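Local coordinates for pyruvate carboxylase n-terminal domain (Aquifex aeolicus, PDB 1ULZ), which belongs to the biotin carboxylase family and forms the N-terminal, ATP-grasp-containing part of a pyruvate carboxylase, at residues 126-131 with 252-257; 207-212 with 224-229. The protein carries 1 engineered substitution. All coordinates share one frame; numbering follows the deposited sequence.

Contact 1 of 2, residues 126-131 with 252-257; sequences GVPVVP and EYYGNI
Ile-257 carries this contact: its branch methyl CG2 is the bump that fits the hollow formed by the backbone of Gly-126 and Val-127 and the ring of Pro-128. The evidence is the spread of its neighbours, since Ile-257 CG2 lies 3.7 Å from Gly-126 O, 4.0 Å from Val-127 CA and 4.1 Å from Pro-128 CD. Val-127 adds its own methyl, with CG2 4.1 Å from Ile-257 CG2. The isoleucine side chain puts this methyl forward because CG2 stands anti to the backbone N, while its other branch turns back along the helix and sets CD1 over one face of the Tyr-253 ring, toward its rim.

One turn away, Pro-128 CG abuts the edge of the Tyr-254 ring. It meets Tyr-254 CE1 at 4.1 Å, near the ring plane, so the pyrrolidine touches the rim of the tyrosine and not its face. The phenol oxygen is held by the backbone N of Leu-283. The contact is small, with 159 Å² buried in all, and mostly apolar, the exception being the touch on Gly-126 O.

Gly-126, at positive phi (96°), ends helix 115-124 in a Schellman motif. The arrangement is thus a helix terminus and its outgoing loop packed on the flank of helix 248-264, in the ATP-grasp domain.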
ATOM      1  N   GLY A 126     -21.476  -0.062  31.707  1.00 33.90           N
ATOM      2  CA  GLY A 126     -20.131   0.062  32.256  1.00 32.07           C
ATOM      3  C   GLY A 126     -19.205   0.988  31.476  1.00 30.33           C
ATOM      4  O   GLY A 126     -18.005   1.058  31.759  1.00 28.33           O
ATOM      5  N   VAL A 127     -19.755   1.702  30.497  1.00 28.53           N
ATOM      6  CA  VAL A 127     -18.952   2.617  29.689  1.00 27.41           C
ATOM      7  C   VAL A 127     -18.897   3.990  30.352  1.00 27.03           C
ATOM      8  O   VAL A 127     -19.929   4.580  30.659  1.00 26.66           O
ATOM      9  CB  VAL A 127     -19.546   2.785  28.268  1.00 26.41           C
ATOM     10  CG1 VAL A 127     -18.626   3.653  27.412  1.00 25.34           C
ATOM     11  CG2 VAL A 127     -19.758   1.418  27.625  1.00 23.93           C
ATOM     12  N   PRO A 128     -17.685   4.512  30.588  1.00 27.94           N
ATOM     13  CA  PRO A 128     -17.533   5.825  31.219  1.00 28.48           C
ATOM     14  C   PRO A 128     -18.048   6.966  30.353  1.00 28.42           C
ATOM     15  O   PRO A 128     -17.825   6.998  29.141  1.00 28.72           O
ATOM     16  CB  PRO A 128     -16.027   5.920  31.466  1.00 29.14           C
ATOM     17  CG  PRO A 128     -15.453   5.077  30.362  1.00 29.19           C
ATOM     18  CD  PRO A 128     -16.374   3.885  30.360  1.00 27.66           C
ATOM     19  N   VAL A 129     -18.746   7.895  30.993  1.00 26.65           N
ATOM     20  CA  VAL A 129     -19.298   9.056  30.318  1.00 26.93           C
ATOM     21  C   VAL A 129     -18.869  10.277  31.122  1.00 27.50           C
ATOM     22  O   VAL A 129     -18.393  10.138  32.251  1.00 27.41           O
ATOM     23  CB  VAL A 129     -20.842   8.992  30.268  1.00 27.26           C
ATOM     24  CG1 VAL A 129     -21.284   7.731  29.540  1.00 27.29           C
ATOM     25  CG2 VAL A 129     -21.410   9.017  31.678  1.00 25.17           C
ATOM     26  N   VAL A 130     -19.021  11.467  30.550  1.00 26.53           N
ATOM     27  CA  VAL A 130     -18.631  12.678  31.258  1.00 27.65           C
ATOM     28  C   VAL A 130     -19.540  12.853  32.476  1.00 26.57           C
ATOM     29  O   VAL A 130     -20.758  12.913  32.348  1.00 26.52           O
ATOM     30  CB  VAL A 130     -18.743  13.924  30.351  1.00 28.13           C
ATOM     31  CG1 VAL A 130     -18.454  15.181  31.154  1.00 29.59           C
ATOM     32  CG2 VAL A 130     -17.766  13.813  29.191  1.00 28.90           C
ATOM     33  N   PRO A 131     -18.951  12.925  33.677  1.00 26.50           N
ATOM     34  CA  PRO A 131     -19.752  13.091  34.894  1.00 27.29           C
ATOM     35  C   PRO A 131     -20.397  14.470  35.000  1.00 26.87           C
ATOM     36  O   PRO A 131     -19.889  15.451  34.470  1.00 26.90           O
ATOM     37  CB  PRO A 131     -18.747  12.815  36.009  1.00 27.66           C
ATOM     38  CG  PRO A 131     -17.454  13.305  35.423  1.00 28.22           C
ATOM     39  CD  PRO A 131     -17.519  12.791  33.997  1.00 26.45           C
ATOM     40  N   GLU A 252      -6.163  -1.824  26.003  1.00 26.70           N
ATOM     41  CA  GLU A 252      -6.982  -3.010  26.228  1.00 28.09           C
ATOM     42  C   GLU A 252      -8.067  -2.768  27.276  1.00 28.02           C
ATOM     43  O   GLU A 252      -9.181  -3.273  27.143  1.00 27.52           O
ATOM     44  CB  GLU A 252      -6.104  -4.199  26.630  1.00 28.00           C
ATOM     45  CG  GLU A 252      -5.257  -4.720  25.479  1.00 30.21           C
ATOM     46  CD  GLU A 252      -6.082  -4.989  24.221  1.00 32.19           C
ATOM     47  OE1 GLU A 252      -5.558  -4.777  23.105  1.00 31.92           O
ATOM     48  OE2 GLU A 252      -7.252  -5.420  24.347  1.00 32.05           O
ATOM     49  N   TYR A 253      -7.749  -1.987  28.308  1.00 27.19           N
ATOM     50  CA  TYR A 253      -8.730  -1.700  29.350  1.00 26.06           C
ATOM     51  C   TYR A 253      -9.989  -1.096  28.728  1.00 25.47           C
ATOM     52  O   TYR A 253     -11.090  -1.607  28.933  1.00 24.61           O
ATOM     53  CB  TYR A 253      -8.137  -0.754  30.408  1.00 26.62           C
ATOM     54  CG  TYR A 253      -9.155  -0.190  31.381  1.00 27.78           C
ATOM     55  CD1 TYR A 253      -9.587   1.127  31.273  1.00 27.61           C
ATOM     56  CD2 TYR A 253      -9.714  -0.983  32.381  1.00 27.95           C
ATOM     57  CE1 TYR A 253     -10.543   1.640  32.125  1.00 29.48           C
ATOM     58  CE2 TYR A 253     -10.680  -0.474  33.246  1.00 27.64           C
ATOM     59  CZ  TYR A 253     -11.090   0.839  33.109  1.00 29.46           C
ATOM     60  OH  TYR A 253     -12.067   1.358  33.930  1.00 30.88           O
ATOM     61  N   TYR A 254      -9.830  -0.020  27.961  1.00 25.90           N
ATOM     62  CA  TYR A 254     -10.976   0.622  27.315  1.00 25.93           C
ATOM     63  C   TYR A 254     -11.531  -0.266  26.199  1.00 25.66           C
ATOM     64  O   TYR A 254     -12.745  -0.314  25.969  1.00 25.26           O
ATOM     65  CB  TYR A 254     -10.576   2.001  26.767  1.00 27.81           C
ATOM     66  CG  TYR A 254     -10.479   3.079  27.839  1.00 26.60           C
ATOM     67  CD1 TYR A 254     -11.606   3.483  28.545  1.00 27.15           C
ATOM     68  CD2 TYR A 254      -9.266   3.682  28.148  1.00 26.23           C
ATOM     69  CE1 TYR A 254     -11.529   4.457  29.528  1.00 27.01           C
ATOM     70  CE2 TYR A 254      -9.182   4.657  29.130  1.00 27.14           C
ATOM     71  CZ  TYR A 254     -10.318   5.037  29.817  1.00 27.46           C
ATOM     72  OH  TYR A 254     -10.253   5.997  30.800  1.00 30.45           O
ATOM     73  N   GLY A 255     -10.641  -0.978  25.518  1.00 25.34           N
ATOM     74  CA  GLY A 255     -11.069  -1.874  24.458  1.00 25.77           C
ATOM     75  C   GLY A 255     -12.057  -2.913  24.973  1.00 26.19           C
ATOM     76  O   GLY A 255     -13.120  -3.111  24.387  1.00 25.86           O
ATOM     77  N   ASN A 256     -11.719  -3.582  26.073  1.00 27.37           N
ATOM     78  CA  ASN A 256     -12.618  -4.590  26.638  1.00 28.01           C
ATOM     79  C   ASN A 256     -13.934  -3.972  27.115  1.00 26.53           C
ATOM     80  O   ASN A 256     -14.994  -4.596  27.021  1.00 26.02           O
ATOM     81  CB  ASN A 256     -11.942  -5.337  27.791  1.00 31.59           C
ATOM     82  CG  ASN A 256     -10.864  -6.302  27.310  1.00 35.41           C
ATOM     83  OD1 ASN A 256     -11.090  -7.104  26.400  1.00 37.78           O
ATOM     84  ND2 ASN A 256      -9.691  -6.239  27.934  1.00 38.27           N
ATOM     85  N   ILE A 257     -13.870  -2.747  27.625  1.00 25.20           N
ATOM     86  CA  ILE A 257     -15.079  -2.071  28.070  1.00 24.91           C
ATOM     87  C   ILE A 257     -15.968  -1.869  26.849  1.00 24.57           C
ATOM     88  O   ILE A 257     -17.189  -2.052  26.905  1.00 24.91           O
ATOM     89  CB  ILE A 257     -14.753  -0.704  28.708  1.00 26.32           C
ATOM     90  CG1 ILE A 257     -14.161  -0.918  30.106  1.00 28.22           C
ATOM     91  CG2 ILE A 257     -16.001   0.158  28.764  1.00 25.75           C
ATOM     92  CD1 ILE A 257     -13.784   0.365  30.822  1.00 28.88           C
TER

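Contact 2 of 2, residues 207-212 with 224-229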
ATOM      1  N   HIS A 207     -10.051  13.682  20.402  1.00 28.19           N
ATOM      2  CA  HIS A 207     -11.128  12.838  19.915  1.00 27.82           C
ATOM      3  C   HIS A 207     -10.490  11.465  19.741  1.00 27.97           C
ATOM      4  O   HIS A 207      -9.661  11.273  18.849  1.00 27.62           O
ATOM      5  CB  HIS A 207     -11.643  13.362  18.571  1.00 28.93           C
ATOM      6  CG  HIS A 207     -12.537  12.403  17.848  1.00 31.04           C
ATOM      7  ND1 HIS A 207     -13.894  12.602  17.720  1.00 33.53           N
ATOM      8  CD2 HIS A 207     -12.268  11.237  17.213  1.00 32.41           C
ATOM      9  CE1 HIS A 207     -14.423  11.600  17.040  1.00 33.66           C
ATOM     10  NE2 HIS A 207     -13.458  10.757  16.721  1.00 32.75           N
ATOM     11  N   ILE A 208     -10.846  10.525  20.612  1.00 26.97           N
ATOM     12  CA  ILE A 208     -10.308   9.168  20.547  1.00 25.15           C
ATOM     13  C   ILE A 208     -11.485   8.235  20.265  1.00 27.05           C
ATOM     14  O   ILE A 208     -12.505   8.295  20.955  1.00 27.07           O
ATOM     15  CB  ILE A 208      -9.660   8.746  21.886  1.00 24.21           C
ATOM     16  CG1 ILE A 208      -8.526   9.705  22.269  1.00 22.05           C
ATOM     17  CG2 ILE A 208      -9.155   7.312  21.780  1.00 23.96           C
ATOM     18  CD1 ILE A 208      -7.293   9.614  21.399  1.00 19.36           C
ATOM     19  N   GLU A 209     -11.353   7.372  19.261  1.00 25.30           N
ATOM     20  CA  GLU A 209     -12.447   6.477  18.922  1.00 24.57           C
ATOM     21  C   GLU A 209     -12.016   5.034  18.721  1.00 25.30           C
ATOM     22  O   GLU A 209     -10.956   4.755  18.150  1.00 25.17           O
ATOM     23  CB  GLU A 209     -13.172   6.989  17.673  1.00 25.84           C
ATOM     24  CG  GLU A 209     -12.380   6.882  16.380  1.00 27.05           C
ATOM     25  CD  GLU A 209     -13.100   7.510  15.193  1.00 28.18           C
ATOM     26  OE1 GLU A 209     -12.816   7.100  14.045  1.00 28.86           O
ATOM     27  OE2 GLU A 209     -13.940   8.415  15.401  1.00 26.31           O
ATOM     28  N   TYR A 210     -12.855   4.116  19.194  1.00 23.65           N
ATOM     29  CA  TYR A 210     -12.578   2.695  19.075  1.00 23.56           C
ATOM     30  C   TYR A 210     -13.314   2.021  17.924  1.00 22.85           C
ATOM     31  O   TYR A 210     -14.503   2.275  17.684  1.00 24.36           O
ATOM     32  CB  TYR A 210     -12.923   1.970  20.382  1.00 23.32           C
ATOM     33  CG  TYR A 210     -11.774   1.869  21.358  1.00 23.39           C
ATOM     34  CD1 TYR A 210     -11.437   2.933  22.194  1.00 21.81           C
ATOM     35  CD2 TYR A 210     -11.002   0.715  21.421  1.00 22.02           C
ATOM     36  CE1 TYR A 210     -10.361   2.847  23.062  1.00 22.02           C
ATOM     37  CE2 TYR A 210      -9.926   0.616  22.282  1.00 23.51           C
ATOM     38  CZ  TYR A 210      -9.605   1.681  23.101  1.00 23.10           C
ATOM     39  OH  TYR A 210      -8.525   1.574  23.949  1.00 23.09           O
ATOM     40  N   GLN A 211     -12.597   1.152  17.219  1.00 22.28           N
ATOM     41  CA  GLN A 211     -13.170   0.401  16.112  1.00 21.04           C
ATOM     42  C   GLN A 211     -13.740  -0.905  16.667  1.00 21.17           C
ATOM     43  O   GLN A 211     -13.045  -1.654  17.355  1.00 20.54           O
ATOM     44  CB  GLN A 211     -12.099   0.081  15.065  1.00 19.79           C
ATOM     45  CG  GLN A 211     -12.600  -0.760  13.900  1.00 18.93           C
ATOM     46  CD  GLN A 211     -13.713  -0.086  13.121  1.00 20.49           C
ATOM     47  OE1 GLN A 211     -13.525   0.992  12.560  1.00 20.76           O
ATOM     48  NE2 GLN A 211     -14.884  -0.719  13.086  1.00 18.75           N
ATOM     49  N   VAL A 212     -15.005  -1.171  16.369  1.00 20.49           N
ATOM     50  CA  VAL A 212     -15.653  -2.392  16.836  1.00 20.78           C
ATOM     51  C   VAL A 212     -15.968  -3.300  15.648  1.00 20.49           C
ATOM     52  O   VAL A 212     -16.221  -2.819  14.548  1.00 19.65           O
ATOM     53  CB  VAL A 212     -16.965  -2.063  17.577  1.00 22.03           C
ATOM     54  CG1 VAL A 212     -17.618  -3.336  18.081  1.00 22.06           C
ATOM     55  CG2 VAL A 212     -16.680  -1.112  18.724  1.00 21.64           C
ATOM     56  N   GLY A 224      -8.551  -1.630  18.237  1.00 19.83           N
ATOM     57  CA  GLY A 224      -7.844  -0.470  18.745  1.00 21.73           C
ATOM     58  C   GLY A 224      -8.554   0.850  18.525  1.00 22.25           C
ATOM     59  O   GLY A 224      -9.696   0.891  18.059  1.00 22.76           O
ATOM     60  N   GLU A 225      -7.865   1.937  18.847  1.00 21.39           N
ATOM     61  CA  GLU A 225      -8.438   3.268  18.716  1.00 21.45           C
ATOM     62  C   GLU A 225      -7.787   4.118  17.633  1.00 22.13           C
ATOM     63  O   GLU A 225      -6.748   3.763  17.065  1.00 22.26           O
ATOM     64  CB  GLU A 225      -8.335   4.021  20.049  1.00 21.04           C
ATOM     65  CG  GLU A 225      -6.967   4.681  20.301  1.00 21.02           C
ATOM     66  CD  GLU A 225      -5.849   3.694  20.628  1.00 23.03           C
ATOM     67  OE1 GLU A 225      -6.052   2.469  20.498  1.00 23.02           O
ATOM     68  OE2 GLU A 225      -4.751   4.148  21.013  1.00 24.04           O
ATOM     69  N   ARG A 226      -8.420   5.254  17.368  1.00 22.17           N
ATOM     70  CA  ARG A 226      -7.943   6.219  16.393  1.00 22.94           C
ATOM     71  C   ARG A 226      -8.047   7.611  17.017  1.00 23.53           C
ATOM     72  O   ARG A 226      -9.005   7.912  17.731  1.00 21.81           O
ATOM     73  CB  ARG A 226      -8.797   6.163  15.118  1.00 22.72           C
ATOM     74  CG  ARG A 226      -8.687   4.850  14.345  1.00 24.48           C
ATOM     75  CD  ARG A 226      -9.489   4.893  13.046  1.00 24.35           C
ATOM     76  NE  ARG A 226     -10.931   4.917  13.271  1.00 24.09           N
ATOM     77  CZ  ARG A 226     -11.725   3.857  13.148  1.00 24.09           C
ATOM     78  NH1 ARG A 226     -11.218   2.680  12.799  1.00 20.02           N
ATOM     79  NH2 ARG A 226     -13.030   3.979  13.361  1.00 22.38           N
ATOM     80  N   ASP A 227      -7.044   8.445  16.768  1.00 22.81           N
ATOM     81  CA  ASP A 227      -7.043   9.816  17.271  1.00 21.27           C
ATOM     82  C   ASP A 227      -7.386  10.708  16.086  1.00 21.86           C
ATOM     83  O   ASP A 227      -6.591  10.855  15.158  1.00 20.18           O
ATOM     84  CB  ASP A 227      -5.668  10.176  17.834  1.00 22.04           C
ATOM     85  CG  ASP A 227      -5.613  11.587  18.386  1.00 22.08           C
ATOM     86  OD1 ASP A 227      -4.809  11.826  19.312  1.00 21.48           O
ATOM     87  OD2 ASP A 227      -6.366  12.456  17.893  1.00 21.76           O
ATOM     88  N   CYS A 228      -8.581  11.288  16.114  1.00 22.11           N
ATOM     89  CA  CYS A 228      -9.050  12.147  15.032  1.00 25.10           C
ATOM     90  C   CYS A 228      -9.255  13.578  15.526  1.00 26.04           C
ATOM     91  O   CYS A 228     -10.176  14.273  15.090  1.00 23.97           O
ATOM     92  CB  CYS A 228     -10.369  11.599  14.484  1.00 25.32           C
ATOM     93  SG  CYS A 228     -10.388   9.785  14.306  1.00 28.06           S
ATOM     94  N   SER A 229      -8.383  14.009  16.433  1.00 27.67           N
ATOM     95  CA  SER A 229      -8.468  15.345  17.019  1.00 29.34           C
ATOM     96  C   SER A 229      -8.343  16.495  16.025  1.00 30.55           C
ATOM     97  O   SER A 229      -8.969  17.544  16.201  1.00 29.73           O
ATOM     98  CB  SER A 229      -7.395  15.516  18.096  1.00 27.06           C
ATOM     99  OG  SER A 229      -7.557  14.567  19.131  1.00 28.57           O
TER
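Strands 207-212 and 224-229 run antiparallel, their axes 4.4 Å apart at closest and their directions 147° apart, with Glu-209 and Arg-226 a hydrogen-bonded pair flanked by the non-hydrogen-bonded pairs Ile-208/Asp-227 and Tyr-210/Glu-225. Gln-211 N binds Gly-224 O almost straight, at 174°.

On the face of Glu-209 and Arg-226, the guanidinium edge is shared between two oxygens. Glu-209 OE1 takes Arg-226 NE at 3.0 Å on its anti lone pair, and NH2 from above the carboxylate plane; the two planes stand 83° apart. Gln-211 OE1 accepts Arg-226 NH1 at 2.9 Å on a lone pair and Arg-226 NH2 at 3.1 Å from above the amide plane, while Ser-299 also bonds NH1. Four bonds in the guanidinium plane should therefore fix its rotation. Glu-209 OE2 receives His-207 NE2 at 2.7 Å, in the imidazole plane but from above the carboxylate plane.

On the face of Ile-208, Tyr-210, Glu-225 and Asp-227, aliphatic parts pack while the acids pair outward. Glu-225 CB lies over a face of the Tyr-210 ring, 3.9 Å from its centroid, a CH-pi contact, and Ile-208 CG2 touches Glu-225 CG at 3.7 Å. The Glu-225 carboxylate turns to Ser-243 and Arg-251, Asp-227 OD1 to Lys-206. Asp-227 OD2 accepts Ser-229 N in an Asx turn, and Ser-229 OG takes His-207 N.

Within the antiparallel sheet, this hairpin lies between strands 269-277 and 235-241, with helix 248-264 packed against Tyr-210.

Contact 2 is nested inside the chain loop that contact 1 closes: 126-131 comes first, then hairpin strands 207-212 and 224-229, then 252-257. The centres of the two contacts lie about 13 Å apart, and helix 248-264 joins them. Ile-257 and the Tyr-254 ring edge face the loop; Gly-255 CA, 3.5 Å from Tyr-210 CE2, and Tyr-254 CB, 3.5 Å from Tyr-210 OH, face the hairpin, so Tyr-254 belongs to both interfaces. Strand 283-289, outermost in the sheet within this chain, makes a backbone hydrogen bond between Phe-285 and Pro-128. Thus the helix lies against one side of the ATP-grasp domain's antiparallel sheet, and the loop meets both helix and sheet.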